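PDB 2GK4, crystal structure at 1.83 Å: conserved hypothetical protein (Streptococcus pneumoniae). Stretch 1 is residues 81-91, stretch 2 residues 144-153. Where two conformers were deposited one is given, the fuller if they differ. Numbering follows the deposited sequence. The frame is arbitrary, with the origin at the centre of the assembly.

Stretch 1, residues 81-91: RVQDYQVLIHS
Stretch 2 144-153: IISLVKEWNP

A short helix can be fastened to a neighbouring turn and strand by apolar side chains along its length and a single hydrogen bond just past its end, and residues 144-153 of this Streptococcus pneumoniae protein, set against residues 81-91, make a compact example. Stretch 1 begins with a turn, in which Val-82, Gln-83 and Asp-84 have helical phi/psi and Asp-84 N bonds to Arg-81 O at 2.8 Å, and then extends into a strand at 87-90. The two stretches run in opposite senses: the CA atoms of His-90 and Ile-145 lie 8.3 Å apart, those of Gln-83 and Asn-152 only 5.1 Å, so the gap narrows toward the helix's C-terminal end. Between them the stretches bury 388 Å², both sides summed.

Ile-144, at phi/psi -134/-63, precedes the helix, and its side chain stays 6.3 Å or more from stretch 1. Ile-145 makes the first contact. With chi1 and chi2 both m, its CD1 lies over one face of the His-90 ring, 3.4 Å from the centroid and 15° off the normal, a CH-pi contact; CG1 approaches His-90 CE1 to 3.3 Å. The t rotamer of His-90, chi2 -130°, presents that face, and the slim methyl end of Ile-145 fits against it.

Ser-146 and Leu-147 make no contact with stretch 1. One turn on from Ile-145, Val-148 (chi1 163°, t) points sideways, yet both its methyls find partners: CG2 meets Leu-88 CD2 at 3.7 Å, and CG1 meets Val-82 CG1 at 4.0 Å. Leu-88 (t, p) and Val-82 (t) both point toward the helix, and all three are buried, where branched hydrocarbon packs without leaving polar groups unsatisfied.

Lys-149 and Glu-150 take no part in the contact; Lys-149 points away, and its NZ bonds to Pro-153 O at 3.0 Å. The closest approach of the Trp-151 side chain (chi1 -69°, chi2 -47°) is CB, 4.1 Å from Val-82 CG1.

Asn-152 supplies the polar lock. Its backbone N still bonds to Val-148 O at 2.8 Å, but at phi/psi -145/92 it is the first residue to leave helical geometry. With chi1 t and chi2 -7°, it sends ND2 to Val-82 O, a hydrogen bond of 2.9 Å and a nearly straight 168°. Tyr-85 O is also near ND2, at 3.1 Å, but the angle is too poor for a bond. An amide suits this place: ND2 donates to the turn's carbonyl while CB packs 3.5 Å from Val-82 CG1. Pro-153 then lies beyond the contact.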

# COMPACT_ATOMS: atom_id res chain seq x y z
N ARG A 81 18.74 -15.99 -7.34
CA ARG A 81 19.36 -16.44 -6.06
C ARG A 81 19.20 -17.89 -5.67
O ARG A 81 20.04 -18.42 -4.93
CB ARG A 81 18.90 -15.58 -4.89
CG ARG A 81 19.31 -14.13 -5.06
CD ARG A 81 18.94 -13.32 -3.84
NE ARG A 81 18.86 -11.91 -4.20
CZ ARG A 81 19.83 -11.03 -3.96
NH1 ARG A 81 19.67 -9.77 -4.33
NH2 ARG A 81 20.94 -11.42 -3.35
N VAL A 82 18.13 -18.54 -6.12
CA VAL A 82 17.81 -19.85 -5.54
C VAL A 82 18.95 -20.86 -5.71
O VAL A 82 19.17 -21.68 -4.82
CB VAL A 82 16.46 -20.35 -6.04
CG1 VAL A 82 16.32 -21.84 -5.89
CG2 VAL A 82 15.34 -19.63 -5.27
N GLN A 83 19.66 -20.78 -6.83
CA GLN A 83 20.78 -21.68 -7.11
C GLN A 83 21.90 -21.57 -6.06
O GLN A 83 22.72 -22.47 -5.91
CB GLN A 83 21.35 -21.38 -8.50
CG GLN A 83 21.95 -19.97 -8.61
CD GLN A 83 22.28 -19.53 -10.02
OE1 GLN A 83 22.70 -20.34 -10.85
NE2 GLN A 83 22.14 -18.23 -10.29
N ASP A 84 21.92 -20.45 -5.33
CA ASP A 84 23.03 -20.12 -4.43
C ASP A 84 22.77 -20.45 -2.96
O ASP A 84 23.69 -20.32 -2.13
CB ASP A 84 23.36 -18.63 -4.54
CG ASP A 84 24.04 -18.28 -5.85
OD1 ASP A 84 24.75 -19.13 -6.45
OD2 ASP A 84 23.85 -17.13 -6.29
N TYR A 85 21.54 -20.85 -2.65
CA TYR A 85 21.11 -21.12 -1.25
C TYR A 85 20.72 -22.58 -1.10
O TYR A 85 20.32 -23.22 -2.06
CB TYR A 85 19.99 -20.14 -0.80
CG TYR A 85 20.58 -18.74 -0.71
CD1 TYR A 85 20.74 -17.95 -1.84
CD2 TYR A 85 21.05 -18.25 0.51
CE1 TYR A 85 21.34 -16.69 -1.77
CE2 TYR A 85 21.68 -16.98 0.59
CZ TYR A 85 21.81 -16.22 -0.55
OH TYR A 85 22.44 -14.98 -0.49
N GLN A 86 20.83 -23.08 0.13
CA GLN A 86 20.54 -24.49 0.41
C GLN A 86 19.14 -24.70 1.03
O GLN A 86 18.59 -25.83 1.05
CB GLN A 86 21.59 -25.06 1.35
CG GLN A 86 22.98 -25.24 0.70
CD GLN A 86 23.62 -23.92 0.33
OE1 GLN A 86 23.85 -23.07 1.19
NE2 GLN A 86 23.89 -23.74 -0.97
N VAL A 87 18.56 -23.61 1.51
CA VAL A 87 17.21 -23.63 2.06
C VAL A 87 16.49 -22.37 1.62
O VAL A 87 17.09 -21.29 1.60
CB VAL A 87 17.24 -23.66 3.62
CG1 VAL A 87 15.80 -23.62 4.21
CG2 VAL A 87 18.02 -24.87 4.10
N LEU A 88 15.21 -22.52 1.27
CA LEU A 88 14.31 -21.36 1.04
C LEU A 88 13.12 -21.45 2.02
O LEU A 88 12.38 -22.43 2.04
CB LEU A 88 13.80 -21.33 -0.42
CG LEU A 88 12.64 -20.35 -0.69
CD1 LEU A 88 13.05 -18.88 -0.34
CD2 LEU A 88 12.21 -20.45 -2.15
N ILE A 89 12.94 -20.39 2.81
CA ILE A 89 11.79 -20.26 3.68
C ILE A 89 10.95 -19.16 3.11
O ILE A 89 11.26 -17.98 3.26
CB ILE A 89 12.19 -19.98 5.16
CG1 ILE A 89 13.09 -21.07 5.67
CG2 ILE A 89 10.92 -19.77 6.01
CD1 ILE A 89 13.72 -20.73 7.08
N HIS A 90 9.90 -19.57 2.40
CA HIS A 90 9.08 -18.62 1.67
C HIS A 90 7.88 -18.18 2.50
O HIS A 90 6.84 -18.88 2.53
CB HIS A 90 8.63 -19.21 0.32
CG HIS A 90 7.86 -18.23 -0.50
ND1 HIS A 90 6.64 -18.53 -1.09
CD2 HIS A 90 8.10 -16.93 -0.77
CE1 HIS A 90 6.20 -17.46 -1.73
NE2 HIS A 90 7.06 -16.48 -1.55
N SER A 91 8.00 -17.05 3.17
CA SER A 91 6.88 -16.57 3.96
C SER A 91 6.20 -15.31 3.45
O SER A 91 5.18 -14.86 4.03
CB SER A 91 7.29 -16.42 5.44
OG SER A 91 7.88 -15.17 5.69
N ILE A 144 5.78 -18.84 -9.48
CA ILE A 144 7.13 -18.59 -9.00
C ILE A 144 7.61 -19.76 -8.14
O ILE A 144 8.58 -20.42 -8.47
CB ILE A 144 7.24 -17.25 -8.18
CG1 ILE A 144 6.94 -16.05 -9.06
CG2 ILE A 144 8.65 -17.08 -7.59
CD1 ILE A 144 6.83 -14.68 -8.29
N ILE A 145 6.93 -19.99 -7.02
CA ILE A 145 7.39 -21.02 -6.09
C ILE A 145 7.46 -22.40 -6.74
O ILE A 145 8.39 -23.19 -6.47
CB ILE A 145 6.58 -20.98 -4.81
CG1 ILE A 145 6.73 -19.56 -4.21
CG2 ILE A 145 7.04 -22.03 -3.76
CD1 ILE A 145 8.22 -19.14 -3.93
N SER A 146 6.53 -22.69 -7.65
CA SER A 146 6.57 -23.99 -8.34
C SER A 146 7.79 -24.14 -9.26
O SER A 146 8.08 -25.26 -9.74
CB SER A 146 5.27 -24.24 -9.10
OG SER A 146 5.15 -23.37 -10.20
N LEU A 147 8.52 -23.04 -9.51
CA LEU A 147 9.77 -23.08 -10.29
C LEU A 147 11.01 -23.31 -9.44
O LEU A 147 12.09 -23.60 -9.97
CB LEU A 147 9.98 -21.78 -11.07
CG LEU A 147 8.87 -21.48 -12.08
CD1 LEU A 147 9.14 -20.18 -12.81
CD2 LEU A 147 8.78 -22.63 -13.06
N VAL A 148 10.88 -23.15 -8.12
CA VAL A 148 12.05 -23.18 -7.26
C VAL A 148 12.86 -24.46 -7.42
O VAL A 148 14.09 -24.42 -7.59
CB VAL A 148 11.65 -22.95 -5.78
CG1 VAL A 148 12.79 -23.40 -4.85
CG2 VAL A 148 11.32 -21.47 -5.56
N LYS A 149 12.16 -25.59 -7.36
CA LYS A 149 12.81 -26.90 -7.44
C LYS A 149 13.28 -27.28 -8.84
O LYS A 149 13.86 -28.34 -9.03
CB LYS A 149 11.87 -27.98 -6.87
CG LYS A 149 11.77 -27.97 -5.37
CD LYS A 149 13.05 -28.44 -4.67
CE LYS A 149 12.93 -29.87 -4.15
NZ LYS A 149 14.10 -30.27 -3.31
N GLU A 150 13.03 -26.39 -9.80
CA GLU A 150 13.59 -26.49 -11.15
C GLU A 150 14.87 -25.66 -11.26
O GLU A 150 15.87 -26.11 -11.84
CB GLU A 150 12.55 -26.01 -12.18
CG GLU A 150 11.48 -27.04 -12.58
CD GLU A 150 10.82 -27.79 -11.43
OE1 GLU A 150 10.50 -27.17 -10.38
OE2 GLU A 150 10.61 -29.02 -11.57
N TRP A 151 14.85 -24.45 -10.71
CA TRP A 151 16.07 -23.64 -10.55
C TRP A 151 17.12 -24.29 -9.67
O TRP A 151 18.33 -24.17 -9.92
CB TRP A 151 15.75 -22.28 -9.92
CG TRP A 151 14.98 -21.36 -10.80
CD1 TRP A 151 15.23 -21.07 -12.10
CD2 TRP A 151 13.87 -20.52 -10.41
NE1 TRP A 151 14.31 -20.13 -12.57
CE2 TRP A 151 13.47 -19.79 -11.55
CE3 TRP A 151 13.19 -20.34 -9.21
CZ2 TRP A 151 12.39 -18.89 -11.53
CZ3 TRP A 151 12.12 -19.45 -9.18
CH2 TRP A 151 11.74 -18.73 -10.34
N ASN A 152 16.69 -24.94 -8.60
CA ASN A 152 17.63 -25.64 -7.73
C ASN A 152 16.98 -26.91 -7.19
O ASN A 152 16.28 -26.86 -6.18
CB ASN A 152 18.10 -24.72 -6.59
CG ASN A 152 19.17 -25.35 -5.71
OD1 ASN A 152 19.50 -26.53 -5.84
ND2 ASN A 152 19.73 -24.56 -4.78
N PRO A 153 17.16 -28.05 -7.88
CA PRO A 153 16.54 -29.31 -7.47
C PRO A 153 16.87 -29.79 -6.08
O PRO A 153 16.08 -30.52 -5.50
CB PRO A 153 17.07 -30.32 -8.50
CG PRO A 153 17.26 -29.49 -9.73
CD PRO A 153 17.89 -28.22 -9.15